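Local coordinates for cytosol aminopeptidase (Staphylococcus aureus subsp. aureus, PDB 3KZW), which probably removes N-terminal amino acids, leucine among them, from peptides as a metal-dependent aminopeptidase of the cytosol aminopeptidase family, at residues Asp110-Trp115 against Gly152-Arg157. Residues are numbered along the deposited sequence; the frame is centred on the assembly and turned at random.
Sequences DMLKIW and GIQSER
Gln-154 reaches from helix 144-157 across to Leu-112 of helix 108-124, a helix pair in the alpha/beta N-terminal domain of the cytosol aminopeptidase family. It illustrates how one primary amide can serve a helix-helix interface with both of its ends. The short segments run at 49° to each other with their axes 9.2 Å apart, and the amide fills part of that gap. On its nitrogen side, NE2 of Gln-154 donates to the backbone O of Leu-112 at 2.8 Å. The acceptor lies near the amide plane, whereas the donor stands above the carbonyl plane and therefore misses the lone pairs. On the other side, OE1 of Gln-154 accepts from NE of Arg-157, one turn further along, at 3.1 Å and in the plane of the Gln-154 carbonyl; the longer bond from NH2 comes from above that plane. With donors meeting OE1 and acceptors meeting NE2, the modelled amide orientation suits its surroundings, and these bonds would limit its rotation. A fold in the glutamine chain at chi2 (-60°) brings its amide over to Leu-112; the two side chains cross at about a right angle, with CD2 of Leu-112 3.7 Å from CD of Gln-154. Nearer the backbones, CB of Trp-115 meets CB of Gln-154 at 3.8 Å, while the indole leads away from 152-157, lies against Val-147, Ala-150 and Cys-151 earlier on helix 144-157, and stacks with Phe-137. All four touching residues are buried, and Asn-495 OD1 provides NE2 of Gln-154 with a second acceptor. The arginine completes the interface with its guanidinium edge: Leu-112 CD1 sits near that plane, 3.6 Å from NH2 of Arg-157.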
ATOM      1  N   ASP A 110      42.168  -9.081   3.924  1.00  2.67           N
ATOM      2  CA  ASP A 110      43.159  -8.011   3.804  1.00  2.63           C
ATOM      3  C   ASP A 110      43.969  -8.148   2.517  1.00  2.64           C
ATOM      4  O   ASP A 110      44.178  -7.164   1.812  1.00  2.64           O
ATOM      5  CB  ASP A 110      44.092  -7.982   5.022  1.00  2.62           C
ATOM      6  CG  ASP A 110      43.387  -7.534   6.303  1.00  2.71           C
ATOM      7  OD1 ASP A 110      42.411  -6.757   6.224  1.00  2.70           O
ATOM      8  OD2 ASP A 110      43.822  -7.957   7.399  1.00  2.73           O
ATOM      9  N   MET A 111      44.403  -9.373   2.209  1.00  2.65           N
ATOM     10  CA  MET A 111      45.160  -9.661   0.984  1.00  2.65           C
ATOM     11  C   MET A 111      44.356  -9.323  -0.273  1.00  2.65           C
ATOM     12  O   MET A 111      44.902  -8.779  -1.233  1.00  2.66           O
ATOM     13  CB  MET A 111      45.610 -11.128   0.937  1.00  2.71           C
ATOM     14  CG  MET A 111      46.658 -11.531   1.971  1.00  2.80           C
ATOM     15  SD  MET A 111      46.943 -13.327   1.973  1.00  3.95           S
ATOM     16  CE  MET A 111      47.718 -13.594   3.585  1.00  2.84           C
ATOM     17  N   LEU A 112      43.061  -9.643  -0.257  1.00  2.69           N
ATOM     18  CA  LEU A 112      42.160  -9.306  -1.365  1.00  2.64           C
ATOM     19  C   LEU A 112      41.989  -7.794  -1.511  1.00  2.61           C
ATOM     20  O   LEU A 112      41.912  -7.273  -2.623  1.00  2.55           O
ATOM     21  CB  LEU A 112      40.795  -9.975  -1.185  1.00  2.59           C
ATOM     22  CG  LEU A 112      40.694 -11.499  -1.280  1.00  2.62           C
ATOM     23  CD1 LEU A 112      39.278 -11.945  -0.971  1.00  2.58           C
ATOM     24  CD2 LEU A 112      41.124 -12.012  -2.648  1.00  2.65           C
ATOM     25  N   LYS A 113      41.934  -7.104  -0.377  1.00  2.62           N
ATOM     26  CA  LYS A 113      41.828  -5.651  -0.344  1.00  2.63           C
ATOM     27  C   LYS A 113      43.120  -4.991  -0.836  1.00  2.64           C
ATOM     28  O   LYS A 113      43.072  -3.982  -1.538  1.00  2.61           O
ATOM     29  CB  LYS A 113      41.483  -5.178   1.073  1.00  2.63           C
ATOM     30  CG  LYS A 113      41.006  -3.734   1.159  1.00  2.72           C
ATOM     31  CD  LYS A 113      40.699  -3.315   2.593  1.00  2.76           C
ATOM     32  CE  LYS A 113      39.347  -3.836   3.068  1.00  2.81           C
ATOM     33  NZ  LYS A 113      39.089  -3.483   4.494  1.00  2.83           N
ATOM     34  N   ILE A 114      44.263  -5.574  -0.466  1.00  2.67           N
ATOM     35  CA  ILE A 114      45.581  -5.067  -0.859  1.00  2.61           C
ATOM     36  C   ILE A 114      45.795  -5.180  -2.369  1.00  2.60           C
ATOM     37  O   ILE A 114      46.053  -4.176  -3.031  1.00  2.61           O
ATOM     38  CB  ILE A 114      46.735  -5.778  -0.087  1.00  2.63           C
ATOM     39  CG1 ILE A 114      46.734  -5.362   1.386  1.00  2.63           C
ATOM     40  CG2 ILE A 114      48.093  -5.461  -0.710  1.00  2.59           C
ATOM     41  CD1 ILE A 114      47.410  -6.360   2.310  1.00  2.61           C
ATOM     42  N   TRP A 115      45.681  -6.396  -2.903  1.00  2.61           N
ATOM     43  CA  TRP A 115      45.860  -6.633  -4.339  1.00  2.63           C
ATOM     44  C   TRP A 115      44.760  -5.960  -5.158  1.00  2.66           C
ATOM     45  O   TRP A 115      45.018  -5.430  -6.241  1.00  2.63           O
ATOM     46  CB  TRP A 115      45.905  -8.132  -4.655  1.00  2.60           C
ATOM     47  CG  TRP A 115      47.117  -8.847  -4.134  1.00  2.68           C
ATOM     48  CD1 TRP A 115      47.141  -9.852  -3.206  1.00  2.65           C
ATOM     49  CD2 TRP A 115      48.482  -8.622  -4.516  1.00  2.72           C
ATOM     50  NE1 TRP A 115      48.433 -10.263  -2.984  1.00  2.61           N
ATOM     51  CE2 TRP A 115      49.276  -9.526  -3.772  1.00  2.66           C
ATOM     52  CE3 TRP A 115      49.112  -7.743  -5.409  1.00  2.67           C
ATOM     53  CZ2 TRP A 115      50.670  -9.577  -3.897  1.00  2.68           C
ATOM     54  CZ3 TRP A 115      50.498  -7.793  -5.531  1.00  2.66           C
ATOM     55  CH2 TRP A 115      51.259  -8.705  -4.777  1.00  2.71           C
ATOM     56  N   GLY A 152      46.833 -13.417  -8.004  1.00  2.62           N
ATOM     57  CA  GLY A 152      46.318 -13.934  -9.271  1.00  2.62           C
ATOM     58  C   GLY A 152      44.839 -13.662  -9.500  1.00  2.67           C
ATOM     59  O   GLY A 152      44.448 -13.224 -10.585  1.00  2.64           O
ATOM     60  N   ILE A 153      44.020 -13.924  -8.481  1.00  2.66           N
ATOM     61  CA  ILE A 153      42.570 -13.727  -8.568  1.00  2.66           C
ATOM     62  C   ILE A 153      42.219 -12.257  -8.791  1.00  2.66           C
ATOM     63  O   ILE A 153      41.478 -11.923  -9.720  1.00  2.65           O
ATOM     64  CB  ILE A 153      41.823 -14.268  -7.312  1.00  2.66           C
ATOM     65  CG1 ILE A 153      42.029 -15.781  -7.168  1.00  2.73           C
ATOM     66  CG2 ILE A 153      40.326 -13.953  -7.387  1.00  2.67           C
ATOM     67  CD1 ILE A 153      41.680 -16.337  -5.793  1.00  2.75           C
ATOM     68  N   GLN A 154      42.773 -11.387  -7.949  1.00  2.66           N
ATOM     69  CA  GLN A 154      42.458  -9.959  -7.985  1.00  2.64           C
ATOM     70  C   GLN A 154      42.950  -9.250  -9.244  1.00  2.64           C
ATOM     71  O   GLN A 154      42.406  -8.216  -9.624  1.00  2.69           O
ATOM     72  CB  GLN A 154      42.982  -9.246  -6.732  1.00  2.64           C
ATOM     73  CG  GLN A 154      42.362  -9.709  -5.415  1.00  2.60           C
ATOM     74  CD  GLN A 154      40.861  -9.512  -5.358  1.00  2.67           C
ATOM     75  OE1 GLN A 154      40.100 -10.247  -5.987  1.00  2.72           O
ATOM     76  NE2 GLN A 154      40.424  -8.528  -4.581  1.00  2.70           N
ATOM     77  N   SER A 155      43.969  -9.810  -9.894  1.00  2.65           N
ATOM     78  CA  SER A 155      44.484  -9.248 -11.145  1.00  2.65           C
ATOM     79  C   SER A 155      43.431  -9.295 -12.254  1.00  2.65           C
ATOM     80  O   SER A 155      43.500  -8.532 -13.217  1.00  2.67           O
ATOM     81  CB  SER A 155      45.764  -9.967 -11.584  1.00  2.61           C
ATOM     82  OG  SER A 155      45.491 -11.285 -12.026  1.00  2.64           O
ATOM     83  N   GLU A 156      42.458 -10.191 -12.102  1.00  2.66           N
ATOM     84  CA  GLU A 156      41.360 -10.324 -13.054  1.00  2.64           C
ATOM     85  C   GLU A 156      40.030  -9.861 -12.463  1.00  2.64           C
ATOM     86  O   GLU A 156      39.276  -9.141 -13.119  1.00  2.68           O
ATOM     87  CB  GLU A 156      41.239 -11.773 -13.541  1.00  2.64           C
ATOM     88  CG  GLU A 156      42.416 -12.265 -14.378  1.00  2.67           C
ATOM     89  CD  GLU A 156      42.450 -11.670 -15.783  1.00  2.78           C
ATOM     90  OE1 GLU A 156      41.408 -11.165 -16.259  1.00  2.79           O
ATOM     91  OE2 GLU A 156      43.527 -11.717 -16.418  1.00  2.83           O
ATOM     92  N   ARG A 157      39.756 -10.268 -11.225  1.00  2.64           N
ATOM     93  CA  ARG A 157      38.464 -10.004 -10.590  1.00  2.64           C
ATOM     94  C   ARG A 157      38.245  -8.530 -10.239  1.00  2.65           C
ATOM     95  O   ARG A 157      37.160  -7.992 -10.474  1.00  2.69           O
ATOM     96  CB  ARG A 157      38.259 -10.890  -9.356  1.00  2.55           C
ATOM     97  CG  ARG A 157      36.862 -10.763  -8.757  1.00  2.71           C
ATOM     98  CD  ARG A 157      36.545 -11.822  -7.725  1.00  2.68           C
ATOM     99  NE  ARG A 157      37.390 -11.714  -6.542  1.00  2.80           N
ATOM    100  CZ  ARG A 157      37.037 -12.124  -5.325  1.00  2.96           C
ATOM    101  NH1 ARG A 157      35.836 -12.659  -5.113  1.00  2.77           N
ATOM    102  NH2 ARG A 157      37.890 -11.990  -4.313  1.00  2.92           N
TER